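Local coordinates for protein Bd0816 (Bdellovibrio bacteriovorus HD100, PDB 5CER) that probably acts as a serine-type D-Ala-D-Ala carboxypeptidase, removing the terminal D-alanine of peptidoglycan peptides, at residues P125-E128 / Q132-E135; G254-T259 / P263-A268. The protein carries 2 engineered substitutions. One frame throughout, in Å; residues are numbered along the deposited sequence.

Contact 1 of 2, residues P125-E128 / Q132-E135; sequences PRYE and QQAE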
# COMPACT_ATOMS: atom_id res chain seq x y z
N PRO A 125 -11.27 12.48 3.88
CA PRO A 125 -12.26 13.50 4.29
C PRO A 125 -12.17 13.81 5.77
O PRO A 125 -12.04 12.91 6.58
CB PRO A 125 -13.59 12.86 3.96
CG PRO A 125 -13.28 11.94 2.84
CD PRO A 125 -11.94 11.36 3.22
N ARG A 126 -12.11 15.10 6.07
CA ARG A 126 -12.02 15.57 7.42
C ARG A 126 -13.25 16.36 7.72
O ARG A 126 -13.49 17.41 7.11
CB ARG A 126 -10.80 16.43 7.62
CG ARG A 126 -10.69 16.88 9.06
CD ARG A 126 -9.25 17.05 9.53
NE ARG A 126 -8.65 18.27 9.02
CZ ARG A 126 -7.43 18.71 9.35
NH1 ARG A 126 -6.69 18.04 10.23
NH2 ARG A 126 -6.97 19.84 8.82
N TYR A 127 -14.04 15.87 8.68
CA TYR A 127 -15.28 16.52 9.07
C TYR A 127 -15.02 17.52 10.19
O TYR A 127 -14.62 17.13 11.27
CB TYR A 127 -16.35 15.46 9.44
CG TYR A 127 -16.52 14.47 8.31
CD1 TYR A 127 -17.17 14.85 7.11
CD2 TYR A 127 -15.98 13.21 8.40
CE1 TYR A 127 -17.30 13.96 6.06
CE2 TYR A 127 -16.11 12.31 7.36
CZ TYR A 127 -16.75 12.69 6.19
OH TYR A 127 -16.88 11.80 5.16
N GLU A 128 -15.32 18.78 9.93
CA GLU A 128 -15.03 19.83 10.87
C GLU A 128 -16.10 19.84 11.96
O GLU A 128 -15.81 20.13 13.11
CB GLU A 128 -15.01 21.22 10.18
CG GLU A 128 -14.01 22.15 10.81
CD GLU A 128 -13.88 23.50 10.10
OE1 GLU A 128 -13.14 23.58 9.09
OE2 GLU A 128 -14.49 24.48 10.58
N GLN A 132 -21.50 17.53 9.71
CA GLN A 132 -20.88 17.15 8.45
C GLN A 132 -20.57 15.66 8.44
O GLN A 132 -20.75 15.02 7.40
CB GLN A 132 -19.58 17.92 8.22
CG GLN A 132 -19.73 19.39 7.84
CD GLN A 132 -18.36 20.06 7.76
OE1 GLN A 132 -17.33 19.39 7.67
NE2 GLN A 132 -18.35 21.38 7.75
N GLN A 133 -20.10 15.14 9.58
CA GLN A 133 -19.87 13.72 9.72
C GLN A 133 -21.16 12.92 9.58
O GLN A 133 -21.23 11.94 8.84
CB GLN A 133 -19.21 13.42 11.07
CG GLN A 133 -18.76 11.96 11.22
CD GLN A 133 -18.26 11.62 12.60
OE1 GLN A 133 -17.22 12.10 13.00
NE2 GLN A 133 -19.02 10.85 13.35
N ALA A 134 -22.17 13.35 10.33
CA ALA A 134 -23.50 12.74 10.27
C ALA A 134 -24.03 12.68 8.84
O ALA A 134 -24.47 11.62 8.37
CB ALA A 134 -24.47 13.47 11.18
N GLU A 135 -23.96 13.80 8.12
CA GLU A 135 -24.52 13.86 6.74
C GLU A 135 -23.78 12.89 5.82
O GLU A 135 -24.41 12.31 4.93
CB GLU A 135 -24.47 15.30 6.10
CG GLU A 135 -25.23 16.45 6.84
CD GLU A 135 -26.70 16.11 7.12
OE1 GLU A 135 -27.51 16.16 6.17
OE2 GLU A 135 -27.08 15.81 8.28
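Glu128 and Gln132 supply the hydrogen bond of this contact, a backbone amide of the loop reaching a side-chain carbonyl of the helix. Glu128 N donates to Gln132 OE1 across 3.1 Å, and the N-H...O angle of 159° makes the bond nearly straight. The donor stands well above the carbonyl plane, 51° out of it, so the amide is approached over its face rather than along a lone pair. Gln132 can reach this far because its chain is extended beyond CG; the same posture brings NE2 alongside Glu128 CB at 4.1 Å. The carboxylate of Glu128 itself leads away from the helix.

The remaining contact is made by the Tyr127 ring lying against helix backbone. Gln133 CA sits over one face, displaced toward the rim on the CG side, and lies 4.1 Å from the ring centroid, which is the geometry of a CH-pi contact. The closest ring atom is Tyr127 CG, 3.7 Å from Gln133 CA. With CG anti to the carbonyl carbon (chi1 -54°), the ring is set against the backbone of Gln132 and Gln133, and Tyr127 CD1 comes within 3.6 Å of Gln132 O at an oblique angle. Aliphatic atoms complete the patch: Tyr127 CB meets Gln133 CB at 3.9 Å. The Gln133 side chain crosses the tyrosine at roughly a right angle, and its NE2 donates to Glu106 O, near the beginning of the same long connection between strand 98-104 and the helix.

Gln132 works through both backbone and side chain: besides the OE1 bond, its N bonds to Thr129 OG1. A hydroxyl just ahead of a helix taking the N-H three residues on is characteristic of N-capping, here at the surface-lying start of helix 130-145.

Contact 2 of 2, residues G254-T259 / P263-A268; sequences GNNEGT and PIYNEA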
# COMPACT_ATOMS: atom_id res chain seq x y z
N GLY A 254 0.91 10.25 6.33
CA GLY A 254 2.04 10.84 5.64
C GLY A 254 1.67 11.56 4.35
O GLY A 254 2.53 12.08 3.64
N ASN A 255 0.38 11.64 4.06
CA ASN A 255 -0.09 12.26 2.82
C ASN A 255 0.04 13.77 2.91
O ASN A 255 0.09 14.35 3.99
CB ASN A 255 -1.55 11.86 2.56
CG ASN A 255 -2.00 12.13 1.12
OD1 ASN A 255 -1.17 12.38 0.25
ND2 ASN A 255 -3.31 12.07 0.87
N ASN A 256 0.08 14.40 1.73
CA ASN A 256 0.16 15.83 1.59
C ASN A 256 -1.05 16.54 2.23
O ASN A 256 -2.19 16.23 1.87
CB ASN A 256 0.21 16.14 0.11
CG ASN A 256 0.39 17.61 -0.17
OD1 ASN A 256 0.68 18.42 0.72
ND2 ASN A 256 0.27 17.95 -1.43
N GLU A 257 -0.79 17.44 3.17
CA GLU A 257 -1.84 18.25 3.80
C GLU A 257 -2.01 19.63 3.15
O GLU A 257 -2.82 20.41 3.60
CB GLU A 257 -1.54 18.44 5.30
CG GLU A 257 -1.91 17.23 6.14
CD GLU A 257 -3.40 17.07 6.34
OE1 GLU A 257 -4.06 18.03 6.77
OE2 GLU A 257 -3.94 15.97 6.05
N GLY A 258 -1.15 19.96 2.20
CA GLY A 258 -1.17 21.27 1.58
C GLY A 258 -1.66 21.16 0.14
O GLY A 258 -2.49 20.33 -0.16
N THR A 259 -1.10 21.98 -0.72
CA THR A 259 -1.36 21.95 -2.15
C THR A 259 -0.33 21.19 -2.99
O THR A 259 0.80 20.97 -2.57
CB THR A 259 -1.59 23.33 -2.80
OG1 THR A 259 -0.47 24.23 -2.72
CG2 THR A 259 -2.78 23.99 -2.25
N PRO A 263 3.26 21.82 -1.04
CA PRO A 263 2.98 20.64 -0.22
C PRO A 263 3.39 20.79 1.25
O PRO A 263 4.29 21.54 1.57
CB PRO A 263 3.78 19.54 -0.91
CG PRO A 263 4.95 20.28 -1.50
CD PRO A 263 4.41 21.61 -1.95
N ILE A 264 2.69 20.08 2.12
CA ILE A 264 3.02 19.97 3.55
C ILE A 264 3.02 18.49 3.86
O ILE A 264 2.00 17.82 3.69
CB ILE A 264 1.98 20.73 4.42
CG1 ILE A 264 2.00 22.22 4.04
CG2 ILE A 264 2.23 20.57 5.93
CD1 ILE A 264 0.67 22.94 4.33
N TYR A 265 4.10 18.04 4.46
CA TYR A 265 4.29 16.64 4.75
C TYR A 265 4.70 16.38 6.22
O TYR A 265 5.41 17.16 6.81
CB TYR A 265 5.42 16.15 3.89
CG TYR A 265 5.18 16.20 2.40
CD1 TYR A 265 4.10 15.48 1.83
CD2 TYR A 265 6.06 16.87 1.55
CE1 TYR A 265 3.89 15.47 0.46
CE2 TYR A 265 5.89 16.83 0.18
CZ TYR A 265 4.80 16.12 -0.37
OH TYR A 265 4.61 16.09 -1.76
N ASN A 266 4.30 15.22 6.76
CA ASN A 266 4.88 14.71 7.99
C ASN A 266 6.37 14.58 7.76
O ASN A 266 6.80 14.06 6.70
CB ASN A 266 4.32 13.34 8.36
CG ASN A 266 2.86 13.37 8.78
OD1 ASN A 266 2.26 14.43 9.04
ND2 ASN A 266 2.27 12.18 8.85
N GLU A 267 7.14 15.02 8.73
CA GLU A 267 8.62 14.95 8.66
C GLU A 267 9.19 14.34 9.93
O GLU A 267 8.69 14.59 11.04
CB GLU A 267 9.21 16.32 8.60
CG GLU A 267 8.99 17.07 7.32
CD GLU A 267 9.70 18.42 7.32
OE1 GLU A 267 9.95 19.02 8.41
OE2 GLU A 267 10.01 18.87 6.20
N ALA A 268 10.22 13.54 9.77
CA ALA A 268 11.00 13.14 10.92
C ALA A 268 12.44 12.85 10.49
O ALA A 268 12.71 12.74 9.30
CB ALA A 268 10.39 11.94 11.62
O HOH W 1 4.94 12.48 4.96
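Asn256 and Ile264 make one of the two hydrogen bonds that join these segments, with Asn256 OD1 accepting from Ile264 N over 3.0 Å. The same oxygen accepts Gly258 N at 2.8 Å, and the two donors come from opposite faces of the amide plane, so OD1 is gripped from both sides. Holding CG anti to the backbone N (chi1 -176°) carries the amide across to Pro263, whose CA lies 3.3 Å from Asn256 OD1. A weak bond from Asn256 ND2 to Thr259 O further limits rotation of the group.

The second bond across is purely backbone: Glu257 N donates to Ile264 O at 2.9 Å, almost straight at 169°. Beside it, Asn256 CA makes a CA-H...O contact with the same carbonyl oxygen. Because the bond from Gly258 N spans two residues, Asn256 forms an Asx turn, set within the loop that connects strands 247-248 and 267-268 of a small three-stranded antiparallel sheet. The touching parts, 254-259 and 263-266, have end-to-end directions 161° apart. Thr259 O faces Pro263 N, but the proline nitrogen carries no hydrogen, so this approach is not a hydrogen bond.

Nonpolar contacts flank this polar centre. Ile264 CD1 packs on Gly258 CA at 3.7 Å, while on the Tyr265 ring CE1 touches Asn256 CB at 3.8 Å, obliquely.

Toward the strand, a water donates to both Gly254 O and Asn266 O, bridging the backbones. The Asn266 amide lies alongside Gly254, its ND2 3.5 Å from Gly254 CA, yet its hydrogen bonds go to residues outside the two segments: OD1 accepts His250 N, and ND2 reaches Asn251 O and Ser35 OG at the start of helix 35-47. Asn251 OD1 also receives Gly254 N, and its ND2 donates to Glu257 OE2.

Overall arrangement
Both contacts join pieces of chain close in sequence, but they hold different elements: contact 1 sets a loop against helix 130-145, whereas contact 2 closes a loop leading into strand 267-268. Contact 1 is a surface contact with no buried residue among those that touch; contact 2 is partly buried, with Gly254, Tyr265 and Asn266 enclosed. The chemistry differs as well: one hydrogen bond and a ring face over helix backbone in the first, against a denser polar network with a bridging water in the second. Their centres lie 21 Å apart, yet they touch where Arg126 NH2 comes 4.0 Å from Glu257 OE1, too long for a salt bridge and at most a weak charge attraction.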